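Local coordinates for uncharacterized protein (Parabacteroides distasonis, PDB 4KW2) that is of unknown function but has a xylose isomerase-like TIM barrel fold and is possibly an isomerase, at residues E104-F109 against V121-E126; F54-L59 against E66-Y71. One frame throughout, in Å; residues are numbered along the deposited sequence. Where two conformers were deposited one is given.

Contact 1: residues E104-F109 against V121-E126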
# COMPACT_ATOMS: atom_id res chain seq x y z
N GLU A 104 31.26 10.69 0.82
CA GLU A 104 31.86 9.80 1.82
C GLU A 104 31.03 8.52 1.97
O GLU A 104 31.57 7.42 1.95
CB GLU A 104 31.98 10.51 3.17
CG GLU A 104 32.66 9.68 4.25
CD GLU A 104 32.68 10.36 5.61
OE1 GLU A 104 31.90 11.31 5.83
OE2 GLU A 104 33.48 9.93 6.47
N GLU A 105 29.72 8.68 2.11
CA GLU A 105 28.81 7.54 2.23
C GLU A 105 28.87 6.63 1.01
O GLU A 105 28.97 5.41 1.14
CB GLU A 105 27.37 8.02 2.46
CG GLU A 105 27.15 8.66 3.83
CD GLU A 105 25.89 9.50 3.91
OE1 GLU A 105 25.31 9.85 2.85
OE2 GLU A 105 25.47 9.83 5.04
N TRP A 106 28.82 7.21 -0.18
CA TRP A 106 28.89 6.43 -1.41
C TRP A 106 30.19 5.64 -1.43
O TRP A 106 30.18 4.43 -1.66
CB TRP A 106 28.79 7.31 -2.66
CG TRP A 106 27.40 7.79 -2.92
CD1 TRP A 106 26.98 9.09 -2.94
CD2 TRP A 106 26.25 6.99 -3.20
NE1 TRP A 106 25.64 9.14 -3.22
CE2 TRP A 106 25.17 7.87 -3.39
CE3 TRP A 106 26.03 5.62 -3.32
CZ2 TRP A 106 23.88 7.42 -3.68
CZ3 TRP A 106 24.75 5.17 -3.61
CH2 TRP A 106 23.70 6.07 -3.79
N ASP A 107 31.29 6.32 -1.16
CA ASP A 107 32.61 5.70 -1.15
C ASP A 107 32.66 4.49 -0.22
O ASP A 107 33.08 3.40 -0.61
CB ASP A 107 33.69 6.71 -0.76
CG ASP A 107 35.09 6.17 -0.93
OD1 ASP A 107 35.46 5.82 -2.08
OD2 ASP A 107 35.83 6.09 0.07
N LYS A 108 32.20 4.69 1.02
CA LYS A 108 32.18 3.62 2.02
C LYS A 108 31.27 2.45 1.61
O LYS A 108 31.60 1.29 1.85
CB LYS A 108 31.74 4.16 3.38
CG LYS A 108 32.75 5.07 4.06
CD LYS A 108 32.10 5.74 5.27
CE LYS A 108 33.02 6.77 5.92
NZ LYS A 108 33.92 6.17 6.94
N PHE A 109 30.14 2.77 0.99
CA PHE A 109 29.18 1.78 0.53
C PHE A 109 29.75 0.88 -0.58
O PHE A 109 29.64 -0.35 -0.51
CB PHE A 109 27.91 2.49 0.06
CG PHE A 109 26.89 1.59 -0.60
CD1 PHE A 109 26.16 0.68 0.14
CD2 PHE A 109 26.64 1.70 -1.96
CE1 PHE A 109 25.21 -0.13 -0.47
CE2 PHE A 109 25.69 0.90 -2.57
CZ PHE A 109 24.97 -0.01 -1.82
N VAL A 121 25.17 -3.18 -7.04
CA VAL A 121 24.50 -2.39 -6.02
C VAL A 121 23.31 -1.69 -6.68
O VAL A 121 23.41 -1.23 -7.81
CB VAL A 121 25.44 -1.37 -5.34
CG1 VAL A 121 26.55 -2.08 -4.59
CG2 VAL A 121 26.03 -0.38 -6.34
N THR A 122 22.18 -1.67 -5.98
CA THR A 122 21.02 -0.92 -6.42
C THR A 122 20.99 0.40 -5.68
O THR A 122 21.22 0.45 -4.47
CB THR A 122 19.71 -1.70 -6.21
OG1 THR A 122 19.65 -2.17 -4.86
CG2 THR A 122 19.65 -2.89 -7.14
N VAL A 123 20.71 1.47 -6.42
CA VAL A 123 20.89 2.83 -5.92
C VAL A 123 19.82 3.78 -6.45
O VAL A 123 19.29 3.59 -7.54
CB VAL A 123 22.29 3.39 -6.31
CG1 VAL A 123 23.39 2.46 -5.83
CG2 VAL A 123 22.40 3.60 -7.82
N GLU A 124 19.53 4.81 -5.67
CA GLU A 124 18.56 5.84 -6.02
C GLU A 124 19.20 7.20 -5.78
O GLU A 124 18.98 7.81 -4.73
CB GLU A 124 17.28 5.67 -5.19
CG GLU A 124 16.16 6.65 -5.53
CD GLU A 124 14.82 6.27 -4.92
OE1 GLU A 124 14.53 5.06 -4.79
OE2 GLU A 124 14.05 7.19 -4.58
N PRO A 125 20.03 7.66 -6.73
CA PRO A 125 20.78 8.89 -6.57
C PRO A 125 20.13 10.06 -7.28
O PRO A 125 19.18 9.87 -8.05
CB PRO A 125 22.10 8.56 -7.26
CG PRO A 125 21.69 7.65 -8.38
CD PRO A 125 20.37 7.02 -8.01
N GLU A 126 20.64 11.26 -7.03
CA GLU A 126 20.32 12.42 -7.84
C GLU A 126 21.17 12.38 -9.10
O GLU A 126 22.19 11.69 -9.14
CB GLU A 126 20.58 13.71 -7.07
CG GLU A 126 19.62 13.97 -5.92
CD GLU A 126 20.04 15.12 -5.03
OE1 GLU A 126 21.26 15.36 -4.89
OE2 GLU A 126 19.15 15.79 -4.46

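Contact 2: residues F54-L59 against E66-Y71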
# COMPACT_ATOMS: atom_id res chain seq x y z
N PHE A 54 19.41 -5.25 2.35
CA PHE A 54 19.22 -3.89 2.82
C PHE A 54 19.97 -3.71 4.15
O PHE A 54 20.06 -4.65 4.96
CB PHE A 54 17.73 -3.58 3.01
CG PHE A 54 17.13 -4.19 4.25
CD1 PHE A 54 16.70 -5.51 4.26
CD2 PHE A 54 17.04 -3.45 5.42
CE1 PHE A 54 16.18 -6.08 5.41
CE2 PHE A 54 16.52 -4.02 6.57
CZ PHE A 54 16.09 -5.33 6.57
N PHE A 55 20.46 -2.50 4.37
CA PHE A 55 21.26 -2.18 5.55
C PHE A 55 20.40 -1.96 6.80
O PHE A 55 19.20 -1.66 6.72
CB PHE A 55 22.08 -0.91 5.30
CG PHE A 55 23.36 -1.14 4.53
CD1 PHE A 55 23.60 -2.31 3.83
CD2 PHE A 55 24.32 -0.14 4.50
CE1 PHE A 55 24.78 -2.49 3.13
CE2 PHE A 55 25.50 -0.31 3.80
CZ PHE A 55 25.73 -1.48 3.10
N PHE A 56 21.06 -2.12 7.94
CA PHE A 56 20.52 -1.92 9.29
C PHE A 56 19.68 -3.07 9.82
O PHE A 56 19.09 -2.97 10.89
CB PHE A 56 19.81 -0.56 9.43
CG PHE A 56 20.70 0.60 9.07
CD1 PHE A 56 21.78 0.94 9.87
CD2 PHE A 56 20.48 1.34 7.90
CE1 PHE A 56 22.61 2.00 9.53
CE2 PHE A 56 21.30 2.40 7.57
CZ PHE A 56 22.37 2.73 8.38
N GLN A 57 19.67 -4.19 9.10
CA GLN A 57 19.11 -5.43 9.64
C GLN A 57 20.09 -6.01 10.66
O GLN A 57 21.29 -6.11 10.39
CB GLN A 57 18.86 -6.45 8.53
CG GLN A 57 18.00 -7.62 8.98
CD GLN A 57 17.67 -8.59 7.86
OE1 GLN A 57 18.43 -8.75 6.91
NE2 GLN A 57 16.52 -9.23 7.97
N GLU A 58 19.56 -6.41 11.81
CA GLU A 58 20.34 -7.16 12.79
C GLU A 58 20.92 -8.40 12.12
O GLU A 58 20.22 -9.11 11.40
CB GLU A 58 19.45 -7.55 13.97
CG GLU A 58 20.08 -8.48 15.01
CD GLU A 58 20.91 -7.75 16.05
OE1 GLU A 58 21.22 -6.55 15.86
OE2 GLU A 58 21.27 -8.40 17.07
N LEU A 59 22.20 -8.65 12.34
CA LEU A 59 22.86 -9.78 11.68
C LEU A 59 22.42 -11.10 12.31
O LEU A 59 21.98 -11.99 11.60
CB LEU A 59 24.38 -9.64 11.74
CG LEU A 59 25.03 -8.48 10.97
CD1 LEU A 59 26.55 -8.57 11.08
CD2 LEU A 59 24.63 -8.49 9.50
N GLU A 66 23.09 -6.83 18.70
CA GLU A 66 23.14 -5.40 18.33
C GLU A 66 24.12 -5.08 17.20
O GLU A 66 24.38 -3.91 16.94
CB GLU A 66 23.44 -4.49 19.54
CG GLU A 66 22.60 -4.74 20.80
CD GLU A 66 21.11 -4.55 20.58
OE1 GLU A 66 20.72 -3.87 19.60
OE2 GLU A 66 20.33 -5.07 21.40
N THR A 67 24.66 -6.08 16.52
CA THR A 67 25.49 -5.80 15.35
C THR A 67 24.58 -5.84 14.13
O THR A 67 23.90 -6.85 13.91
CB THR A 67 26.63 -6.82 15.19
OG1 THR A 67 27.40 -6.86 16.39
CG2 THR A 67 27.54 -6.43 14.03
N TYR A 68 24.56 -4.76 13.36
CA TYR A 68 23.68 -4.66 12.20
C TYR A 68 24.46 -4.52 10.89
O TYR A 68 25.64 -4.21 10.89
CB TYR A 68 22.65 -3.51 12.36
CG TYR A 68 23.21 -2.16 12.75
CD1 TYR A 68 23.84 -1.35 11.81
CD2 TYR A 68 23.07 -1.67 14.05
CE1 TYR A 68 24.35 -0.10 12.16
CE2 TYR A 68 23.58 -0.42 14.40
CZ TYR A 68 24.21 0.35 13.46
OH TYR A 68 24.70 1.58 13.80
N LEU A 69 23.78 -4.77 9.77
CA LEU A 69 24.41 -4.68 8.47
C LEU A 69 24.62 -3.22 8.10
O LEU A 69 23.66 -2.45 8.01
CB LEU A 69 23.57 -5.37 7.39
CG LEU A 69 24.15 -5.40 5.97
CD1 LEU A 69 25.50 -6.10 5.93
CD2 LEU A 69 23.19 -6.07 5.01
N ASN A 70 25.87 -2.84 7.90
CA ASN A 70 26.21 -1.49 7.48
C ASN A 70 27.64 -1.52 7.01
O ASN A 70 28.36 -2.48 7.29
CB ASN A 70 26.02 -0.51 8.63
CG ASN A 70 26.07 0.94 8.18
OD1 ASN A 70 25.90 1.26 7.00
ND2 ASN A 70 26.30 1.83 9.13
N TYR A 71 28.07 -0.47 6.32
CA TYR A 71 29.38 -0.46 5.70
C TYR A 71 30.54 -0.28 6.69
O TYR A 71 31.70 -0.30 6.28
CB TYR A 71 29.45 0.57 4.56
CG TYR A 71 29.06 2.00 4.90
CD1 TYR A 71 29.54 2.63 6.05
CD2 TYR A 71 28.25 2.74 4.05
CE1 TYR A 71 29.20 3.93 6.34
CE2 TYR A 71 27.90 4.04 4.33
CZ TYR A 71 28.38 4.63 5.48
OH TYR A 71 28.06 5.94 5.77

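Contact 1: residues E104-F109 against V121-E126
Phe109 sets the CE2-CZ side of its ring obliquely against Val121, CE2 coming to 3.6 Å from CB of the valine and CZ lying beside CG1. The two side chains run alongside one another head to tail, the phenyl coming from the helix and the valine from the strand. The phenyl ring gets there because CG stands anti to the backbone N (chi1 173°), on a bond that already points at the strand. One turn earlier Trp106 starts less directly. Its first bond runs neither at the strand nor from it, and the length of the indole closes the distance: the six-membered ring brings CZ3 to 3.8 Å from Val123 CG1 and CH2 to 3.9 Å from Val123 CB. At the next carbon of that ring, CZ2 touches Pro125 CB at 4.2 Å, a looser contact with the indole lying across the proline. Val123 thus serves both aromatics, since its CG1 also lies 4.3 Å from Phe109 CE2. No hydrogen bond joins the segments; the contact is apolar and mostly buried. Helix 104-109 and strand 121-123 run nearly antiparallel, their axes at 158° and 12.0 Å apart, a wide gap that the large rings span. The alternation of the strand turns Val121 and Val123 to the helix and Thr122 to the opposite side, where its OG1 is hydrogen-bonded to Glu52. Around the rings, Leu136 of helix 130-140 meets Trp106, while Trp216 of the second subunit packs on Phe109. Helix 103-116 covering the strand that follows it is the second half of a right-handed beta-alpha-beta crossover joining successive beta-alpha units of the TIM barrel, and the aromatics and valines form part of the layer between its helices and its barrel.

Contact 2: residues F54-L59 against E66-Y71
The chain doubles back antiparallel, with one bridge pairing Glu58 and Tyr68 (CA to CA 4.2 Å) and three backbone hydrogen bonds: Phe56 N to Leu69 O, Leu69 N to Gln57 O and Leu59 N to Thr67 O, the last nearly straight at 171°. At the outer end the bent side chain of Glu58 (chi2 84°) curls round so that OE2 receives Glu66 N at 2.9 Å through its syn lone pair. Leu59 lies crosswise to Leu69, CD2 to CB 3.9 Å, and reaches Thr67 CG2 with its other methyl. Leu69 in turn sets CG 3.8 Å from CD1 of Phe55, whose other side brings CD2 to 3.3 Å from Asn70 OD1 and CE2 near Tyr71 N. CA of Asn70 stands over one face of the Phe55 ring, 4.0 Å from its centroid, in a CH-pi contact. In one of its two conformers, Tyr68 runs its ring obliquely alongside that of Phe56, with CE1 at the phenylalanine's edge. The amide of Asn70 is shared out: OD1 accepts a weak bond from Tyr71 N, and ND2 donates a hydrogen bond to Gly219 O of the second subunit, whose Trp216 stacks on Phe55. Lying between strand 50-53 and helix 75-86, this is a hairpin-like excursion in a beta-alpha loop of a TIM barrel, here built into the subunit interface.

Contact 1 is buried packing between barrel and helix layer, whereas contact 2, only partly buried, ties an irregular loop to itself. The chemistry follows: the helix and strand meet through apolar side chains alone, while the loop, lacking regular structure, depends on backbone hydrogen bonds and a carboxylate as well as on rings. They use different beta-alpha units, contact 2 preceding contact 1 along the chain, yet they touch directly. Phe109 CD1 lies 3.7 Å from Phe55 CZ, and Tyr71 rests along helix 103-116, its OH 3.5 Å from Glu105 CG. Both also meet the second subunit, so the place where they touch forms part of the subunit interface.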